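Local coordinates for bradavidin 2 (Bradyrhizobium japonicum, PDB 4GGT), which probably binds biotin in the pocket of its antiparallel beta barrel, as other members of the avidin family do, at residues A[36-41]-A[76-81]; A[93-96]-A[102-105]. All coordinates share one frame; numbering follows the deposited sequence.

Interaction 1 (A[36-41]-A[76-81]); sequences GTFTNH and TRWVGT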
ATOM      1  N   GLY A  36      -2.748   0.220   9.173  1.00 22.31           N
ATOM      2  CA  GLY A  36      -1.576  -0.510   8.692  1.00 20.20           C
ATOM      3  C   GLY A  36      -0.321   0.346   8.626  1.00 19.86           C
ATOM      4  O   GLY A  36      -0.366   1.552   8.870  1.00 18.63           O
ATOM      5  N   THR A  37       0.790  -0.290   8.299  1.00 19.43           N
ATOM      6  CA  THR A  37       2.076   0.407   8.124  1.00 20.86           C
ATOM      7  C   THR A  37       2.685  -0.099   6.832  1.00 20.41           C
ATOM      8  O   THR A  37       2.735  -1.293   6.616  1.00 21.93           O
ATOM      9  CB  THR A  37       3.022   0.101   9.324  1.00 21.13           C
ATOM     10  OG1 THR A  37       2.427   0.609  10.522  1.00 24.52           O
ATOM     11  CG2 THR A  37       4.383   0.727   9.119  1.00 21.83           C
ATOM     12  N   PHE A  38       3.193   0.789   5.989  1.00 19.26           N
ATOM     13  CA  PHE A  38       3.659   0.365   4.696  1.00 18.64           C
ATOM     14  C   PHE A  38       5.076   0.879   4.565  1.00 18.40           C
ATOM     15  O   PHE A  38       5.345   2.046   4.911  1.00 18.75           O
ATOM     16  CB  PHE A  38       2.815   1.023   3.614  1.00 18.54           C
ATOM     17  CG  PHE A  38       3.177   0.608   2.221  1.00 19.01           C
ATOM     18  CD1 PHE A  38       2.525  -0.476   1.603  1.00 19.87           C
ATOM     19  CD2 PHE A  38       4.186   1.271   1.535  1.00 19.06           C
ATOM     20  CE1 PHE A  38       2.874  -0.844   0.298  1.00 20.99           C
ATOM     21  CE2 PHE A  38       4.542   0.915   0.249  1.00 21.01           C
ATOM     22  CZ  PHE A  38       3.888  -0.154  -0.382  1.00 19.95           C
ATOM     23  N   THR A  39       5.961   0.045   4.078  1.00 19.58           N
ATOM     24  CA  THR A  39       7.286   0.567   3.738  1.00 21.56           C
ATOM     25  C   THR A  39       7.793   0.113   2.385  1.00 21.48           C
ATOM     26  O   THR A  39       7.699  -1.041   2.032  1.00 20.32           O
ATOM     27  CB  THR A  39       8.304   0.634   4.958  1.00 24.30           C
ATOM     28  OG1 THR A  39       9.702   0.449   4.573  1.00 25.93           O
ATOM     29  CG2 THR A  39       7.868  -0.130   6.180  1.00 19.67           C
ATOM     30  N   ASN A  40       8.199   1.091   1.586  1.00 21.05           N
ATOM     31  CA  ASN A  40       8.700   0.879   0.245  1.00 22.66           C
ATOM     32  C   ASN A  40      10.175   0.551   0.390  1.00 23.26           C
ATOM     33  O   ASN A  40      10.819   1.027   1.327  1.00 23.72           O
ATOM     34  CB  ASN A  40       8.505   2.184  -0.563  1.00 22.62           C
ATOM     35  CG  ASN A  40       9.133   2.134  -1.937  1.00 23.98           C
ATOM     36  OD1 ASN A  40       8.454   1.903  -2.945  1.00 28.80           O
ATOM     37  ND2 ASN A  40      10.441   2.347  -1.990  1.00 21.86           N
ATOM     38  N   HIS A  41      10.695  -0.287  -0.500  1.00 24.74           N
ATOM     39  CA  HIS A  41      12.103  -0.656  -0.434  1.00 26.63           C
ATOM     40  C   HIS A  41      12.814  -0.491  -1.764  1.00 27.55           C
ATOM     41  O   HIS A  41      13.763  -1.235  -2.073  1.00 27.72           O
ATOM     42  CB  HIS A  41      12.271  -2.064   0.137  1.00 27.60           C
ATOM     43  CG  HIS A  41      12.118  -2.123   1.620  1.00 26.31           C
ATOM     44  ND1 HIS A  41      10.990  -2.620   2.238  1.00 28.04           N
ATOM     45  CD2 HIS A  41      12.941  -1.713   2.611  1.00 26.38           C
ATOM     46  CE1 HIS A  41      11.135  -2.531   3.549  1.00 27.58           C
ATOM     47  NE2 HIS A  41      12.312  -1.980   3.800  1.00 28.12           N
ATOM     48  N   THR A  76       0.147   6.980  -2.875  1.00 15.52           N
ATOM     49  CA  THR A  76      -0.381   5.903  -3.727  1.00 16.47           C
ATOM     50  C   THR A  76      -1.659   5.351  -3.117  1.00 17.08           C
ATOM     51  O   THR A  76      -1.734   5.209  -1.906  1.00 17.18           O
ATOM     52  CB  THR A  76       0.662   4.824  -3.845  1.00 16.70           C
ATOM     53  OG1 THR A  76       1.844   5.434  -4.364  1.00 20.08           O
ATOM     54  CG2 THR A  76       0.214   3.668  -4.778  1.00 17.89           C
ATOM     55  N   ARG A  77      -2.627   5.030  -3.971  1.00 17.06           N
ATOM     56  CA  ARG A  77      -3.842   4.379  -3.518  1.00 16.27           C
ATOM     57  C   ARG A  77      -3.883   3.039  -4.206  1.00 17.20           C
ATOM     58  O   ARG A  77      -3.816   2.992  -5.460  1.00 16.39           O
ATOM     59  CB  ARG A  77      -5.066   5.186  -3.919  1.00 17.34           C
ATOM     60  CG  ARG A  77      -6.381   4.585  -3.354  1.00 18.33           C
ATOM     61  CD  ARG A  77      -6.993   3.524  -4.294  1.00 23.06           C
ATOM     62  NE  ARG A  77      -7.744   4.052  -5.444  1.00 24.94           N
ATOM     63  CZ  ARG A  77      -7.391   3.955  -6.723  1.00 23.88           C
ATOM     64  NH1 ARG A  77      -6.218   3.429  -7.130  1.00 21.70           N
ATOM     65  NH2 ARG A  77      -8.207   4.452  -7.625  1.00 29.00           N
ATOM     66  N   TRP A  78      -4.092   1.990  -3.404  1.00 16.70           N
ATOM     67  CA  TRP A  78      -4.273   0.634  -3.956  1.00 17.21           C
ATOM     68  C   TRP A  78      -5.744   0.253  -3.768  1.00 17.85           C
ATOM     69  O   TRP A  78      -6.348   0.559  -2.732  1.00 17.57           O
ATOM     70  CB  TRP A  78      -3.437  -0.364  -3.165  1.00 18.22           C
ATOM     71  CG  TRP A  78      -1.956  -0.365  -3.410  1.00 17.08           C
ATOM     72  CD1 TRP A  78      -1.259  -1.236  -4.190  1.00 18.80           C
ATOM     73  CD2 TRP A  78      -0.991   0.493  -2.787  1.00 15.55           C
ATOM     74  NE1 TRP A  78       0.097  -0.961  -4.141  1.00 19.68           N
ATOM     75  CE2 TRP A  78       0.293   0.103  -3.282  1.00 18.50           C
ATOM     76  CE3 TRP A  78      -1.079   1.557  -1.876  1.00 19.50           C
ATOM     77  CZ2 TRP A  78       1.476   0.748  -2.883  1.00 21.30           C
ATOM     78  CZ3 TRP A  78       0.083   2.212  -1.476  1.00 19.03           C
ATOM     79  CH2 TRP A  78       1.366   1.797  -1.991  1.00 18.84           C
ATOM     80  N   VAL A  79      -6.319  -0.419  -4.769  1.00 18.25           N
ATOM     81  CA  VAL A  79      -7.651  -0.945  -4.653  1.00 20.08           C
ATOM     82  C   VAL A  79      -7.578  -2.404  -5.164  1.00 19.81           C
ATOM     83  O   VAL A  79      -6.858  -2.690  -6.124  1.00 19.42           O
ATOM     84  CB  VAL A  79      -8.709  -0.068  -5.392  1.00 21.28           C
ATOM     85  CG1 VAL A  79      -8.247   0.290  -6.825  1.00 24.18           C
ATOM     86  CG2 VAL A  79     -10.078  -0.735  -5.345  1.00 21.91           C
ATOM     87  N   GLY A  80      -8.242  -3.309  -4.471  1.00 19.76           N
ATOM     88  CA  GLY A  80      -8.164  -4.724  -4.837  1.00 20.64           C
ATOM     89  C   GLY A  80      -9.077  -5.601  -4.017  1.00 20.98           C
ATOM     90  O   GLY A  80     -10.147  -5.173  -3.548  1.00 21.43           O
ATOM     91  N   THR A  81      -8.633  -6.825  -3.811  1.00 22.38           N
ATOM     92  CA  THR A  81      -9.463  -7.823  -3.130  1.00 23.97           C
ATOM     93  C   THR A  81      -8.545  -8.787  -2.429  1.00 23.79           C
ATOM     94  O   THR A  81      -7.335  -8.769  -2.658  1.00 23.47           O
ATOM     95  CB  THR A  81     -10.386  -8.622  -4.118  1.00 24.28           C
ATOM     96  OG1 THR A  81      -9.572  -9.332  -5.057  1.00 28.04           O
ATOM     97  CG2 THR A  81     -11.293  -7.705  -4.883  1.00 28.89           C
TER
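Phe38 and Trp78 reach across the inside of the barrel from strands 33-39 and 74-80 and meet near its middle, the one touch between segments whose backbones stay far apart: the nearest CA atoms, of Phe38 and Thr76, are 10.9 Å distant. The phenyl ring comes in with CG anti to the backbone N (chi1 -178°), while Trp78 sends its indole across with CG anti to the carbonyl carbon. The side chains cross at roughly a right angle. The outer corner of the benzo ring does the touching: Trp78 CH2 lies over one face of the Phe38 ring, toward its rim, 3.6 Å from Phe38 CZ, and Trp78 CZ2 sits equally close to that CZ. The planes are inclined by 41°, obliquely. On the same strand, the methyl CG2 of Thr76 covers part of one indole face. Trp78 NE1 is hydrogen-bonded to Asp109 OD2, which, with the packing of Phe65, Trp91 and Phe111, helps hold the indole in its rotation. The contact is purely apolar: it joins two non-adjacent strands through the aromatic interior of the avidin-type barrel, beside the biotin site, while the indole's one polar atom is satisfied by a residue of that site.

Interaction 2 (A[93-96]-A[102-105]); sequences LFYV and PSRL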
ATOM      1  N   LEU A  93      -0.460   6.281  -8.461  1.00 21.56           N
ATOM      2  CA  LEU A  93       0.535   7.076  -7.726  1.00 22.93           C
ATOM      3  C   LEU A  93       0.385   8.512  -8.222  1.00 22.97           C
ATOM      4  O   LEU A  93       0.306   8.757  -9.430  1.00 21.24           O
ATOM      5  CB  LEU A  93       1.948   6.582  -8.060  1.00 23.26           C
ATOM      6  CG  LEU A  93       3.100   7.551  -7.764  1.00 24.40           C
ATOM      7  CD1 LEU A  93       3.288   7.649  -6.247  1.00 25.28           C
ATOM      8  CD2 LEU A  93       4.403   7.135  -8.484  1.00 25.94           C
ATOM      9  N   PHE A  94       0.325   9.453  -7.292  1.00 24.13           N
ATOM     10  CA  PHE A  94       0.403  10.876  -7.640  1.00 25.17           C
ATOM     11  C   PHE A  94       1.636  11.466  -7.008  1.00 24.89           C
ATOM     12  O   PHE A  94       1.907  11.233  -5.846  1.00 21.98           O
ATOM     13  CB  PHE A  94      -0.847  11.614  -7.182  1.00 27.06           C
ATOM     14  CG  PHE A  94      -1.874  11.771  -8.276  1.00 30.94           C
ATOM     15  CD1 PHE A  94      -2.816  10.776  -8.516  1.00 34.88           C
ATOM     16  CD2 PHE A  94      -1.830  12.869  -9.126  1.00 34.21           C
ATOM     17  CE1 PHE A  94      -3.745  10.902  -9.548  1.00 35.52           C
ATOM     18  CE2 PHE A  94      -2.757  13.015 -10.164  1.00 36.34           C
ATOM     19  CZ  PHE A  94      -3.728  12.028 -10.359  1.00 35.82           C
ATOM     20  N   TYR A  95       2.429  12.182  -7.799  1.00 27.01           N
ATOM     21  CA  TYR A  95       3.680  12.735  -7.299  1.00 29.94           C
ATOM     22  C   TYR A  95       3.991  14.000  -8.060  1.00 30.52           C
ATOM     23  O   TYR A  95       3.229  14.398  -8.932  1.00 30.10           O
ATOM     24  CB  TYR A  95       4.833  11.719  -7.417  1.00 31.77           C
ATOM     25  CG  TYR A  95       5.229  11.324  -8.832  1.00 34.21           C
ATOM     26  CD1 TYR A  95       4.330  10.692  -9.683  1.00 35.98           C
ATOM     27  CD2 TYR A  95       6.535  11.545  -9.295  1.00 37.55           C
ATOM     28  CE1 TYR A  95       4.697  10.309 -10.966  1.00 37.68           C
ATOM     29  CE2 TYR A  95       6.913  11.163 -10.578  1.00 37.99           C
ATOM     30  CZ  TYR A  95       5.983  10.550 -11.404  1.00 36.72           C
ATOM     31  OH  TYR A  95       6.329  10.165 -12.681  1.00 38.74           O
ATOM     32  N   VAL A  96       5.086  14.631  -7.663  1.00 33.41           N
ATOM     33  CA  VAL A  96       5.617  15.814  -8.321  1.00 34.66           C
ATOM     34  C   VAL A  96       6.950  15.408  -8.939  1.00 35.74           C
ATOM     35  O   VAL A  96       7.830  14.928  -8.224  1.00 36.86           O
ATOM     36  CB  VAL A  96       5.826  16.966  -7.314  1.00 35.23           C
ATOM     37  CG1 VAL A  96       6.157  18.248  -8.044  1.00 36.01           C
ATOM     38  CG2 VAL A  96       4.579  17.168  -6.450  1.00 34.03           C
ATOM     39  N   PRO A 102       3.957  17.892 -11.214  1.00 40.06           N
ATOM     40  CA  PRO A 102       3.208  16.748 -10.722  1.00 39.06           C
ATOM     41  C   PRO A 102       2.885  15.809 -11.873  1.00 37.74           C
ATOM     42  O   PRO A 102       2.767  16.238 -13.021  1.00 37.55           O
ATOM     43  CB  PRO A 102       1.914  17.359 -10.180  1.00 38.71           C
ATOM     44  CG  PRO A 102       2.124  18.842 -10.183  1.00 40.10           C
ATOM     45  CD  PRO A 102       3.130  19.105 -11.260  1.00 40.20           C
ATOM     46  N   SER A 103       2.743  14.532 -11.556  1.00 35.95           N
ATOM     47  CA  SER A 103       2.462  13.526 -12.559  1.00 34.56           C
ATOM     48  C   SER A 103       1.695  12.394 -11.886  1.00 33.39           C
ATOM     49  O   SER A 103       1.622  12.339 -10.650  1.00 30.98           O
ATOM     50  CB  SER A 103       3.776  13.006 -13.148  1.00 34.81           C
ATOM     51  OG  SER A 103       4.674  14.080 -13.398  1.00 37.90           O
ATOM     52  N   ARG A 104       1.118  11.520 -12.703  1.00 33.09           N
ATOM     53  CA  ARG A 104       0.488  10.303 -12.196  1.00 34.00           C
ATOM     54  C   ARG A 104       1.022   9.071 -12.905  1.00 33.16           C
ATOM     55  O   ARG A 104       1.464   9.139 -14.061  1.00 33.82           O
ATOM     56  CB  ARG A 104      -1.038  10.385 -12.242  1.00 34.75           C
ATOM     57  CG  ARG A 104      -1.767   9.565 -13.300  1.00 38.75           C
ATOM     58  CD  ARG A 104      -3.215  10.003 -13.358  1.00 43.74           C
ATOM     59  NE  ARG A 104      -4.064   9.138 -14.171  1.00 47.72           N
ATOM     60  CZ  ARG A 104      -4.207   9.226 -15.492  1.00 50.39           C
ATOM     61  NH1 ARG A 104      -3.536  10.134 -16.196  1.00 51.59           N
ATOM     62  NH2 ARG A 104      -5.022   8.391 -16.115  1.00 51.95           N
ATOM     63  N   LEU A 105       1.013   7.953 -12.183  1.00 31.28           N
ATOM     64  CA  LEU A 105       1.421   6.672 -12.738  1.00 30.25           C
ATOM     65  C   LEU A 105       0.410   5.650 -12.268  1.00 28.96           C
ATOM     66  O   LEU A 105      -0.193   5.811 -11.213  1.00 25.89           O
ATOM     67  CB  LEU A 105       2.816   6.302 -12.251  1.00 30.29           C
ATOM     68  CG  LEU A 105       3.653   5.258 -13.003  1.00 33.86           C
ATOM     69  CD1 LEU A 105       4.162   5.830 -14.329  1.00 36.06           C
ATOM     70  CD2 LEU A 105       4.823   4.830 -12.143  1.00 32.37           C
TER
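The loop end of the beta hairpin formed by strands 86-95 and 103-113 is held by two antiparallel hydrogen-bonded pairs, Leu93 with Leu105 and Tyr95 with Ser103, on either side of the non-hydrogen-bonded pair Phe94 with Arg104. Leu93 N gives a nearly straight bond to Leu105 O at 2.8 Å, and Leu105 N returns one to Leu93 O. At the other pair, Tyr95 N reaches Ser103 O at 3.0 Å and Ser103 N reaches Tyr95 O at 2.7 Å. Between them the Phe94 ring and the Arg104 chain lie side by side, pointing the same way. Arg104 CB stands over the centre of one ring face, 3.7 Å from the Phe94 ring centroid, a CH-pi contact, and Arg104 CD is 3.7 Å from Phe94 CZ. From CG to NE the arginine chain runs extended, and its guanidinium ends up away from strand 86-95. On the other sheet face Tyr95 holds CG between its backbone N and carbonyl carbon (chi1 65°), which swings the ring across the neighbouring strand, with Tyr95 CE1 3.6 Å from Ser103 CB. Leu93 CD2 packs more loosely on Leu105 CB, at 4.2 Å. Strand 74-80 flanks the hairpin beside strand 86-95: Phe94 shares a backbone hydrogen bond with Phe75, and the side chains of Leu93 and Tyr95 touch Ser74, a biotin-site residue.

Interaction 1 closes before interaction 2 opens along the chain, and their centres are 16 Å apart within one antiparallel barrel. Interaction 1 lies at the centre of the chain and spans the interior between strands 33-39 and 74-80, which are not neighbours in the sheet; interaction 2 pairs the adjacent strands 86-95 and 103-113 at the surface. Strands 74-80 and 86-95 lie side by side and carry the two into contact, Thr76 OG1 packing 3.2 Å from Leu93 CD1. Biotin-site residues adjoin both: Asn40 belongs to interaction 1, Asp109 and Asn18 lie near its aromatic pair, Ser74 near the hairpin, so the two contacts probably border different parts of the biotin site.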